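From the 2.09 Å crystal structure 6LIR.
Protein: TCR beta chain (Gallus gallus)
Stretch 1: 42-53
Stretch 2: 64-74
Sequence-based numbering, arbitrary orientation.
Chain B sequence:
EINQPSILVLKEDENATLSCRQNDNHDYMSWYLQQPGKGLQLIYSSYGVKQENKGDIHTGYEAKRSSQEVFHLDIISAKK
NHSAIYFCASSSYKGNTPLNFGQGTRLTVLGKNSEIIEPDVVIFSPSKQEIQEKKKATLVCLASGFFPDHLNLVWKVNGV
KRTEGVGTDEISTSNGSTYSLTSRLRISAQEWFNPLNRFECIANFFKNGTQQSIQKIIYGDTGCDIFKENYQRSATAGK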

# COMPACT_ATOMS: atom_id res chain seq x y z
N LEU B 42 8.37 1.94 18.40
CA LEU B 42 9.78 2.33 18.39
C LEU B 42 10.67 1.16 18.81
O LEU B 42 10.56 0.65 19.92
CB LEU B 42 10.02 3.53 19.28
CG LEU B 42 11.42 4.12 19.07
CD1 LEU B 42 11.42 5.09 17.90
CD2 LEU B 42 11.92 4.80 20.33
N ILE B 43 11.56 0.76 17.91
CA ILE B 43 12.56 -0.27 18.19
C ILE B 43 13.80 0.34 18.82
O ILE B 43 14.26 -0.10 19.88
CB ILE B 43 12.92 -1.03 16.90
CG1 ILE B 43 11.66 -1.51 16.19
CG2 ILE B 43 13.85 -2.20 17.22
CD1 ILE B 43 11.95 -2.12 14.83
N TYR B 44 14.36 1.36 18.18
CA TYR B 44 15.58 2.01 18.61
C TYR B 44 15.55 3.43 18.06
O TYR B 44 15.05 3.66 16.96
CB TYR B 44 16.82 1.29 18.08
CG TYR B 44 17.61 0.50 19.10
CD1 TYR B 44 18.52 1.12 19.95
CD2 TYR B 44 17.47 -0.88 19.19
CE1 TYR B 44 19.25 0.39 20.87
CE2 TYR B 44 18.20 -1.62 20.11
CZ TYR B 44 19.09 -0.97 20.95
OH TYR B 44 19.81 -1.70 21.86
N SER B 45 16.08 4.37 18.83
CA SER B 45 16.19 5.75 18.39
C SER B 45 17.61 6.24 18.65
O SER B 45 18.42 5.55 19.27
CB SER B 45 15.17 6.65 19.10
OG SER B 45 15.51 6.82 20.47
N SER B 46 17.88 7.46 18.20
CA SER B 46 19.21 8.04 18.33
C SER B 46 19.07 9.56 18.36
O SER B 46 18.46 10.14 17.45
CB SER B 46 20.12 7.62 17.16
OG SER B 46 21.32 8.37 17.15
N TYR B 47 19.64 10.19 19.38
CA TYR B 47 19.59 11.64 19.49
C TYR B 47 20.77 12.31 18.82
O TYR B 47 20.81 13.55 18.75
CB TYR B 47 19.52 12.07 20.96
CG TYR B 47 18.35 11.51 21.75
CD1 TYR B 47 17.13 11.25 21.13
CD2 TYR B 47 18.46 11.26 23.11
CE1 TYR B 47 16.05 10.75 21.86
CE2 TYR B 47 17.39 10.76 23.84
CZ TYR B 47 16.19 10.50 23.21
OH TYR B 47 15.13 10.00 23.93
N GLY B 48 21.71 11.54 18.30
CA GLY B 48 22.92 12.09 17.72
C GLY B 48 23.91 10.99 17.41
O GLY B 48 23.66 9.80 17.66
N VAL B 49 25.03 11.40 16.82
CA VAL B 49 26.08 10.46 16.43
C VAL B 49 26.52 9.63 17.63
O VAL B 49 26.74 10.15 18.73
CB VAL B 49 27.27 11.20 15.81
CG1 VAL B 49 28.29 10.21 15.28
CG2 VAL B 49 26.80 12.11 14.68
N LYS B 50 26.65 8.32 17.41
CA LYS B 50 27.10 7.36 18.42
C LYS B 50 26.28 7.44 19.71
O LYS B 50 26.78 7.14 20.79
CB LYS B 50 28.59 7.55 18.72
CG LYS B 50 29.52 7.11 17.60
CD LYS B 50 30.86 7.83 17.66
CE LYS B 50 31.83 7.26 16.64
NZ LYS B 50 32.25 5.88 17.00
N GLN B 51 25.01 7.83 19.59
CA GLN B 51 24.06 7.75 20.69
C GLN B 51 22.89 6.87 20.25
O GLN B 51 22.35 7.06 19.16
CB GLN B 51 23.55 9.14 21.09
CG GLN B 51 22.91 9.22 22.47
CD GLN B 51 21.50 8.65 22.51
OE1 GLN B 51 20.72 8.83 21.57
NE2 GLN B 51 21.17 7.95 23.59
N GLU B 52 22.52 5.91 21.09
CA GLU B 52 21.38 5.04 20.82
C GLU B 52 20.50 4.93 22.06
O GLU B 52 20.98 5.03 23.19
CB GLU B 52 21.83 3.65 20.36
CG GLU B 52 22.64 3.65 19.07
CD GLU B 52 24.13 3.80 19.31
OE1 GLU B 52 24.61 3.37 20.38
OE2 GLU B 52 24.83 4.34 18.42
N ASN B 53 19.20 4.71 21.83
CA ASN B 53 18.25 4.48 22.90
C ASN B 53 17.38 3.28 22.56
O ASN B 53 16.77 3.24 21.49
CB ASN B 53 17.35 5.70 23.13
CG ASN B 53 18.13 6.96 23.43
OD1 ASN B 53 18.74 7.09 24.49
ND2 ASN B 53 18.11 7.90 22.50
N LYS B 64 23.29 1.20 15.88
CA LYS B 64 24.52 1.99 15.88
C LYS B 64 24.30 3.21 15.01
O LYS B 64 23.99 3.07 13.82
CB LYS B 64 25.72 1.18 15.38
CG LYS B 64 26.99 2.01 15.31
CD LYS B 64 28.21 1.14 15.09
CE LYS B 64 28.64 1.18 13.64
NZ LYS B 64 30.04 1.64 13.47
N ARG B 65 24.46 4.40 15.58
CA ARG B 65 24.42 5.62 14.78
C ARG B 65 25.87 5.93 14.43
O ARG B 65 26.59 6.61 15.17
CB ARG B 65 23.76 6.76 15.55
CG ARG B 65 23.72 8.08 14.81
CD ARG B 65 22.61 8.11 13.78
NE ARG B 65 22.48 9.43 13.16
CZ ARG B 65 21.75 10.42 13.66
NH1 ARG B 65 21.69 11.59 13.03
NH2 ARG B 65 21.10 10.25 14.80
N SER B 66 26.31 5.39 13.28
CA SER B 66 27.71 5.48 12.89
C SER B 66 28.11 6.89 12.49
O SER B 66 29.29 7.25 12.60
CB SER B 66 28.00 4.50 11.75
OG SER B 66 27.20 4.79 10.61
N SER B 67 27.16 7.69 12.02
CA SER B 67 27.44 9.06 11.61
C SER B 67 26.12 9.81 11.58
O SER B 67 25.05 9.23 11.78
CB SER B 67 28.13 9.10 10.24
OG SER B 67 27.27 8.60 9.23
N GLN B 68 26.21 11.12 11.33
CA GLN B 68 25.02 11.96 11.26
C GLN B 68 24.03 11.46 10.22
O GLN B 68 22.81 11.60 10.40
CB GLN B 68 25.43 13.40 10.97
CG GLN B 68 24.28 14.39 10.86
CD GLN B 68 23.72 14.82 12.20
OE1 GLN B 68 23.80 14.09 13.19
NE2 GLN B 68 23.13 16.01 12.25
N GLU B 69 24.52 10.84 9.14
CA GLU B 69 23.66 10.47 8.02
C GLU B 69 23.08 9.07 8.13
O GLU B 69 22.08 8.78 7.46
CB GLU B 69 24.44 10.58 6.70
CG GLU B 69 24.93 11.98 6.36
CD GLU B 69 26.25 12.30 7.03
OE1 GLU B 69 26.69 13.47 6.94
OE2 GLU B 69 26.85 11.39 7.63
N VAL B 70 23.65 8.20 8.95
CA VAL B 70 23.42 6.76 8.86
C VAL B 70 23.07 6.21 10.23
O VAL B 70 23.80 6.45 11.20
CB VAL B 70 24.64 6.02 8.28
CG1 VAL B 70 24.36 4.53 8.17
CG2 VAL B 70 25.03 6.59 6.93
N PHE B 71 21.99 5.44 10.30
CA PHE B 71 21.56 4.79 11.53
C PHE B 71 21.30 3.32 11.21
O PHE B 71 20.38 3.00 10.44
CB PHE B 71 20.30 5.46 12.09
CG PHE B 71 19.93 5.01 13.47
CD1 PHE B 71 20.90 4.59 14.36
CD2 PHE B 71 18.60 5.04 13.88
CE1 PHE B 71 20.55 4.18 15.64
CE2 PHE B 71 18.25 4.63 15.16
CZ PHE B 71 19.23 4.21 16.04
N HIS B 72 22.10 2.43 11.79
CA HIS B 72 22.01 1.01 11.52
C HIS B 72 21.10 0.32 12.53
O HIS B 72 21.17 0.59 13.73
CB HIS B 72 23.39 0.35 11.58
CG HIS B 72 24.37 0.92 10.60
ND1 HIS B 72 24.39 0.55 9.27
CD2 HIS B 72 25.37 1.81 10.76
CE1 HIS B 72 25.36 1.20 8.65
NE2 HIS B 72 25.97 1.97 9.53
N LEU B 73 20.28 -0.60 12.03
CA LEU B 73 19.49 -1.50 12.87
C LEU B 73 19.97 -2.92 12.62
O LEU B 73 19.90 -3.41 11.49
CB LEU B 73 17.99 -1.37 12.57
CG LEU B 73 17.08 -2.26 13.42
CD1 LEU B 73 17.04 -1.79 14.87
CD2 LEU B 73 15.67 -2.34 12.84
N ASP B 74 20.46 -3.57 13.67
CA ASP B 74 21.02 -4.91 13.56
C ASP B 74 19.99 -5.93 14.04
O ASP B 74 19.40 -5.77 15.12
CB ASP B 74 22.30 -5.05 14.39
CG ASP B 74 23.44 -4.20 13.84
OD1 ASP B 74 23.58 -4.11 12.61
OD2 ASP B 74 24.19 -3.63 14.66

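Arg-65 is the hub of this contact, and nearly every polar group on it finds a partner. Its backbone serves the neighbouring stretch in both directions: the carbonyl Arg-65 O accepts from Lys-50 N at 2.8 Å, while Arg-65 N donates to the carboxylate oxygen Glu-52 OE2 at 2.9 Å, almost linearly. Glutamate suits that place because its side chain can reach a backbone amide that no carbonyl of the first stretch meets.

The guanidinium, with its five N-H groups, can bind several acceptors at once. Arg-65 NH2 donates to Ser-46 OG at 3.0 Å, near the plane of the group, where the N-H bonds of a planar group point. Within its own stretch Arg-65 NH1 donates to Gln-68 O at 2.9 Å, and Arg-65 NE makes a weak bond to Ser-67 O, also 2.9 Å; both NH1 and NH2 have further partners elsewhere in the structure. Arginine thus ties down the bend that follows it as well as Ser-46 on the facing stretch.

Ser-46 shows how much one hydroxyl can do. While accepting from Arg-65 NH2, Ser-46 OG donates to Gln-51 O at 2.6 Å and takes a weak bond from Gly-48 N at 3.4 Å. This helps to close the loop containing the type II turn from Gly-48 to Gln-51, where Gln-51 N donates to Gly-48 O at 3.1 Å. Gln-51 OE1 adds to the closure by accepting from Tyr-47 N at 2.8 Å.

Apolar and CH-pi contacts accompany this polar network. Ser-46 CB sits over the face of the Phe-71 ring, 3.9 Å from its centroid, a CH-pi contact that a flat aromatic accommodates well. Leu-73 CD1 lies 4.0 Å from Ile-43 CG2, branched side chains filling buried space without polar demands. Val-49, itself exposed, brings CG2 to 3.5 Å from Gln-68 N, a methyl packed against backbone.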